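Local coordinates for DUF3836 domain-containing protein (Parabacteroides distasonis ATCC 8503, PDB 4R03), which is of unknown function but folds as a single-layer antiparallel beta-sheet thought to have evolved from beta-hairpin repeats, at residues T8-N12 with G13-S17; F50-R54 with T55-W59. One frame throughout, in Å; residues are numbered along the deposited sequence. Where two conformers were deposited one is given.

Contact 1: T8-N12 with G13-S17; sequences TKEEN and GKIIS
I15 and T8 meet through methyl branches that their first torsions set alike: in each residue CG2 lies anti to the backbone N (chi1 -58° in T8, -59° in I15), and the two CG2 atoms come within 3.8 Å as the side chains cross obliquely. I15 CG1, on the other branch, lies against E10 CG of its non-hydrogen-bonded partner at the same distance. This is the end of a two-strand beta hairpin, reversed by a type II' turn from E11 to K14, with N12 and G13 at its corners. E11 and K14 bond through both backbone groups: E11 N bonds to K14 O at 2.9 Å, and K14 N returns one to E11 O at 3.1 Å. A water 2.7 Å from E10 OE2 donates to that oxygen and to G13 O, tying the carboxylate to the turn. Further along, I16 and S17 both face K9, a classic beta bulge. There K9 O takes a 2.8 Å bond from I16 N and a weak one from S17 N, while K9 N bonds to S17 O. S17 OG packs 3.4 Å from K9 CB. The hairpin occupies one margin of the sheet: strand 2-11 is outermost in the chain, and strand 14-24 is flanked on its other side by strand 27-38, where I15 touches F36 and I15 O bonds to the hydroxyl of Y38.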
loop_
_atom_site.group_PDB
_atom_site.type_symbol
_atom_site.label_atom_id
_atom_site.label_comp_id
_atom_site.label_asym_id
_atom_site.label_seq_id
_atom_site.Cartn_x
_atom_site.Cartn_y
_atom_site.Cartn_z
ATOM N N THR A 8 6.718 -0.296 11.216
ATOM C CA THR A 8 6.583 -1.462 10.338
ATOM C C THR A 8 6.399 -2.707 11.169
ATOM O O THR A 8 7.181 -2.958 12.132
ATOM C CB THR A 8 7.824 -1.629 9.441
ATOM O OG1 THR A 8 8.013 -0.436 8.673
ATOM C CG2 THR A 8 7.676 -2.801 8.501
ATOM N N LYS A 9 5.386 -3.502 10.845
ATOM C CA LYS A 9 5.187 -4.813 11.462
ATOM C C LYS A 9 5.566 -5.906 10.492
ATOM O O LYS A 9 5.134 -5.882 9.315
ATOM C CB LYS A 9 3.733 -5.025 11.854
ATOM C CG LYS A 9 3.204 -4.134 12.949
ATOM C CD LYS A 9 3.828 -4.475 14.277
ATOM C CE LYS A 9 3.028 -3.894 15.428
ATOM N NZ LYS A 9 3.098 -2.429 15.471
ATOM N N GLU A 10 6.369 -6.871 10.953
ATOM C CA GLU A 10 6.711 -8.032 10.172
ATOM C C GLU A 10 6.320 -9.295 10.913
ATOM O O GLU A 10 6.530 -9.401 12.118
ATOM C CB GLU A 10 8.201 -8.125 9.946
ATOM C CG GLU A 10 8.780 -7.103 8.984
ATOM C CD GLU A 10 10.303 -7.009 9.126
ATOM O OE1 GLU A 10 10.770 -6.370 10.136
ATOM O OE2 GLU A 10 11.046 -7.600 8.297
ATOM N N GLU A 11 5.724 -10.252 10.200
ATOM C CA GLU A 11 5.463 -11.591 10.724
ATOM C C GLU A 11 6.569 -12.448 10.114
ATOM O O GLU A 11 6.613 -12.641 8.849
ATOM C CB GLU A 11 4.103 -12.065 10.350
ATOM C CG GLU A 11 3.793 -13.500 10.833
ATOM C CD GLU A 11 3.783 -13.550 12.312
ATOM O OE1 GLU A 11 3.025 -12.826 12.982
ATOM O OE2 GLU A 11 4.583 -14.366 12.897
ATOM N N ASN A 12 7.451 -13.010 10.949
ATOM C CA ASN A 12 8.619 -13.692 10.410
ATOM C C ASN A 12 9.332 -12.832 9.399
ATOM O O ASN A 12 9.560 -11.667 9.706
ATOM C CB ASN A 12 8.263 -15.121 9.972
ATOM C CG ASN A 12 7.668 -15.924 11.091
ATOM O OD1 ASN A 12 8.225 -15.936 12.192
ATOM N ND2 ASN A 12 6.565 -16.661 10.815
ATOM N N GLY A 13 9.583 -13.302 8.181
ATOM C CA GLY A 13 10.310 -12.527 7.240
ATOM C C GLY A 13 9.556 -11.500 6.391
ATOM O O GLY A 13 10.181 -10.932 5.479
ATOM N N LYS A 14 8.254 -11.367 6.591
ATOM C CA LYS A 14 7.415 -10.576 5.665
ATOM C C LYS A 14 6.805 -9.384 6.373
ATOM O O LYS A 14 6.224 -9.471 7.460
ATOM C CB LYS A 14 6.306 -11.459 5.113
ATOM C CG LYS A 14 6.858 -12.523 4.124
ATOM C CD LYS A 14 5.774 -13.405 3.718
ATOM C CE LYS A 14 6.207 -14.356 2.585
ATOM N NZ LYS A 14 7.252 -15.313 3.079
ATOM N N ILE A 15 6.923 -8.237 5.702
ATOM C CA ILE A 15 6.158 -7.056 6.128
ATOM C C ILE A 15 4.676 -7.263 5.971
ATOM O O ILE A 15 4.199 -7.612 4.864
ATOM C CB ILE A 15 6.622 -5.792 5.347
ATOM C CG1 ILE A 15 8.078 -5.518 5.566
ATOM C CG2 ILE A 15 5.777 -4.608 5.689
ATOM C CD1 ILE A 15 8.645 -4.381 4.662
ATOM N N ILE A 16 3.919 -7.064 7.030
ATOM C CA ILE A 16 2.467 -7.167 7.020
ATOM C C ILE A 16 1.783 -5.818 7.043
ATOM O O ILE A 16 0.687 -5.658 6.486
ATOM C CB ILE A 16 1.942 -8.127 8.063
ATOM C CG1 ILE A 16 2.256 -7.684 9.459
ATOM C CG2 ILE A 16 2.355 -9.585 7.685
ATOM C CD1 ILE A 16 1.570 -8.520 10.581
ATOM N N SER A 17 2.383 -4.827 7.696
ATOM C CA SER A 17 1.829 -3.484 7.701
ATOM C C SER A 17 2.917 -2.452 7.891
ATOM O O SER A 17 3.965 -2.708 8.474
ATOM C CB SER A 17 0.804 -3.306 8.801
ATOM O OG SER A 17 1.363 -3.424 10.109
HETATM O O HOH W 1 10.621 -8.127 5.635
#

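Contact 2: F50-R54 with T55-W59; sequences FRWDR and TNDEW. With CIT (citric acid), chain C; PO4 (phosphate ion), chain D.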
loop_
_atom_site.group_PDB
_atom_site.type_symbol
_atom_site.label_atom_id
_atom_site.label_comp_id
_atom_site.label_asym_id
_atom_site.label_seq_id
_atom_site.Cartn_x
_atom_site.Cartn_y
_atom_site.Cartn_z
ATOM N N PHE A 50 -4.627 2.842 3.400
ATOM C CA PHE A 50 -5.671 3.473 4.179
ATOM C C PHE A 50 -5.277 4.905 4.501
ATOM O O PHE A 50 -4.108 5.186 4.813
ATOM C CB PHE A 50 -5.876 2.722 5.489
ATOM C CG PHE A 50 -6.256 1.283 5.353
ATOM C CD1 PHE A 50 -5.300 0.316 5.034
ATOM C CD2 PHE A 50 -7.585 0.865 5.530
ATOM C CE1 PHE A 50 -5.645 -1.009 4.907
ATOM C CE2 PHE A 50 -7.917 -0.466 5.378
ATOM C CZ PHE A 50 -6.949 -1.399 5.070
ATOM N N ARG A 51 -6.265 5.803 4.484
ATOM C CA ARG A 51 -6.087 7.184 4.935
ATOM C C ARG A 51 -6.561 7.267 6.404
ATOM O O ARG A 51 -7.388 6.467 6.859
ATOM C CB ARG A 51 -6.859 8.169 4.057
ATOM C CG ARG A 51 -8.354 7.990 4.110
ATOM C CD ARG A 51 -9.051 9.039 3.162
ATOM N NE ARG A 51 -10.466 8.782 3.206
ATOM C CZ ARG A 51 -11.268 9.221 4.165
ATOM N NH1 ARG A 51 -10.826 10.043 5.068
ATOM N NH2 ARG A 51 -12.568 8.906 4.139
ATOM N N TRP A 52 -6.047 8.258 7.097
ATOM C CA TRP A 52 -6.429 8.485 8.500
ATOM C C TRP A 52 -7.522 9.540 8.480
ATOM O O TRP A 52 -7.306 10.714 8.151
ATOM C CB TRP A 52 -5.273 8.898 9.362
ATOM C CG TRP A 52 -5.608 9.080 10.774
ATOM C CD1 TRP A 52 -5.674 10.266 11.419
ATOM C CD2 TRP A 52 -5.913 8.068 11.735
ATOM N NE1 TRP A 52 -5.999 10.064 12.725
ATOM C CE2 TRP A 52 -6.138 8.723 12.963
ATOM C CE3 TRP A 52 -6.027 6.676 11.695
ATOM C CZ2 TRP A 52 -6.456 8.015 14.107
ATOM C CZ3 TRP A 52 -6.315 6.000 12.808
ATOM C CH2 TRP A 52 -6.585 6.671 14.009
ATOM N N ASP A 53 -8.716 9.125 8.880
ATOM C CA ASP A 53 -9.833 10.074 9.001
ATOM C C ASP A 53 -9.819 10.740 10.380
ATOM O O ASP A 53 -10.001 10.111 11.406
ATOM C CB ASP A 53 -11.131 9.346 8.709
ATOM C CG ASP A 53 -12.331 10.268 8.745
ATOM O OD1 ASP A 53 -12.560 10.821 9.835
ATOM O OD2 ASP A 53 -12.979 10.439 7.687
ATOM N N ARG A 54 -9.527 12.037 10.384
ATOM C CA ARG A 54 -9.343 12.769 11.642
ATOM C C ARG A 54 -10.691 13.153 12.261
ATOM O O ARG A 54 -10.718 13.414 13.464
ATOM C CB ARG A 54 -8.546 14.071 11.428
ATOM C CG ARG A 54 -7.152 13.808 10.803
ATOM C CD ARG A 54 -6.366 15.096 10.602
ATOM N NE ARG A 54 -5.951 15.620 11.899
ATOM C CZ ARG A 54 -5.503 16.872 12.115
ATOM N NH1 ARG A 54 -5.467 17.738 11.133
ATOM N NH2 ARG A 54 -5.140 17.249 13.332
ATOM N N THR A 55 -11.738 13.161 11.471
ATOM C CA THR A 55 -13.114 13.418 12.012
ATOM C C THR A 55 -13.551 12.314 12.953
ATOM O O THR A 55 -14.081 12.571 14.064
ATOM C CB THR A 55 -14.070 13.546 10.911
ATOM O OG1 THR A 55 -13.664 14.648 10.103
ATOM C CG2 THR A 55 -15.465 13.855 11.404
ATOM N N ASN A 56 -13.237 11.081 12.601
ATOM C CA ASN A 56 -13.591 9.957 13.445
ATOM C C ASN A 56 -12.435 9.193 14.132
ATOM O O ASN A 56 -12.717 8.269 14.890
ATOM C CB ASN A 56 -14.317 8.962 12.545
ATOM C CG ASN A 56 -15.513 9.579 11.899
ATOM O OD1 ASN A 56 -16.237 10.322 12.551
ATOM N ND2 ASN A 56 -15.755 9.241 10.688
ATOM N N ASP A 57 -11.145 9.544 13.808
ATOM C CA ASP A 57 -9.865 8.816 14.221
ATOM C C ASP A 57 -9.912 7.315 13.882
ATOM O O ASP A 57 -9.970 6.421 14.745
ATOM C CB ASP A 57 -9.488 9.006 15.700
ATOM C CG ASP A 57 -8.822 10.320 15.963
ATOM O OD1 ASP A 57 -8.830 11.187 15.075
ATOM O OD2 ASP A 57 -8.385 10.458 17.134
ATOM N N GLU A 58 -9.899 7.061 12.596
ATOM C CA GLU A 58 -9.998 5.704 12.104
ATOM C C GLU A 58 -9.284 5.609 10.738
ATOM O O GLU A 58 -9.284 6.574 9.959
ATOM C CB GLU A 58 -11.474 5.276 12.070
ATOM C CG GLU A 58 -12.155 5.369 10.799
ATOM C CD GLU A 58 -13.716 5.151 10.864
ATOM O OE1 GLU A 58 -14.365 5.385 11.914
ATOM O OE2 GLU A 58 -14.241 4.723 9.835
ATOM N N TRP A 59 -8.742 4.441 10.474
ATOM C CA TRP A 59 -8.244 4.124 9.148
ATOM C C TRP A 59 -9.405 3.792 8.223
ATOM O O TRP A 59 -10.257 2.935 8.564
ATOM C CB TRP A 59 -7.293 2.937 9.248
ATOM C CG TRP A 59 -6.001 3.209 9.949
ATOM C CD1 TRP A 59 -5.591 2.639 11.117
ATOM C CD2 TRP A 59 -4.945 4.062 9.533
ATOM N NE1 TRP A 59 -4.363 3.120 11.473
ATOM C CE2 TRP A 59 -3.930 3.992 10.520
ATOM C CE3 TRP A 59 -4.748 4.908 8.440
ATOM C CZ2 TRP A 59 -2.755 4.771 10.445
ATOM C CZ3 TRP A 59 -3.552 5.665 8.372
ATOM C CH2 TRP A 59 -2.583 5.550 9.367
HETATM C C1 CIT C . -3.432 12.321 13.890
HETATM O O1 CIT C . -2.613 11.355 13.757
HETATM O O2 CIT C . -3.928 13.022 12.916
HETATM C C2 CIT C . -3.696 12.621 15.368
HETATM C C3 CIT C . -5.184 12.758 15.744
HETATM O O7 CIT C . -5.919 11.636 15.204
HETATM C C4 CIT C . -5.339 12.801 17.287
HETATM C C5 CIT C . -6.662 13.404 17.709
HETATM O O3 CIT C . -6.735 14.620 18.034
HETATM O O4 CIT C . -7.710 12.719 17.719
HETATM C C6 CIT C . -5.810 13.977 15.068
HETATM O O5 CIT C . -5.213 15.070 15.144
HETATM O O6 CIT C . -6.876 13.862 14.423
HETATM P P PO4 D . -1.891 2.396 14.076
HETATM O O1 PO4 D . -1.903 1.400 12.935
HETATM O O2 PO4 D . -3.152 3.166 13.978
HETATM O O3 PO4 D . -0.691 3.365 14.063
HETATM O O4 PO4 D . -1.805 1.629 15.375
#
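W52 turns the edge of its six-membered ring onto the face of W59, a T-shaped pair on one face of a beta hairpin whose turn contains a G1 bulge. The ring planes stand at 69°, and W52 CE3 sits over the centre of the W59 ring, 3.6 Å from W59 CD2. With its CG anti to the backbone N (chi1 -178°), W52 lays one ring face against the backbone of D57 and E58, W52 CH2 reaching D57 C at 3.4 Å. Behind W59, F50 CB packs against W59 CE3. A phosphate and a citrate, both probably from the crystallisation liquor, lie beside the hairpin. W59 NE1 bonds to PO4 O2 at 2.8 Å. Were W59 replaced by an alanine, the W52 edge would probably lose the aromatic face it meets and the phosphate this indole donor. Citrate O7 accepts W52 NE1 at 2.9 Å and bonds weakly to D57 OD1, while its O5 accepts R54 NH2 at 2.8 Å.

Backbone bonds set this pairing: D53 N bonds to E58 O, and D53 O accepts E58 N and, weakly, D57 N; D57 and E58 both face D53, which makes the G1 bulge. Further out, K30 of strand 27-38 makes a cation-pi contact with W52, and R33 makes one with W59. A weak salt bridge from R51 reaches D53 OD2, and in the turn D53 OD1 takes N56 N at 2.9 Å.

From the N terminus, the chain runs up strand 2-11 and turns back at once, so contact 1 closes the first hairpin with strand 14-24. Strand 27-38 follows and then strand 44-53, at whose end contact 2 closes the hairpin of strands 44-53 and 58-69. The two loops are in series, neither nested nor crossed, and their centres lie about 22 Å apart, with nearest atoms about 8 Å apart. Each ties together strands adjacent in both sequence and sheet, as expected of a meander built from hairpins. Strand 27-38, which separates the two hairpins in the sheet, is touched by side chains of both contacts.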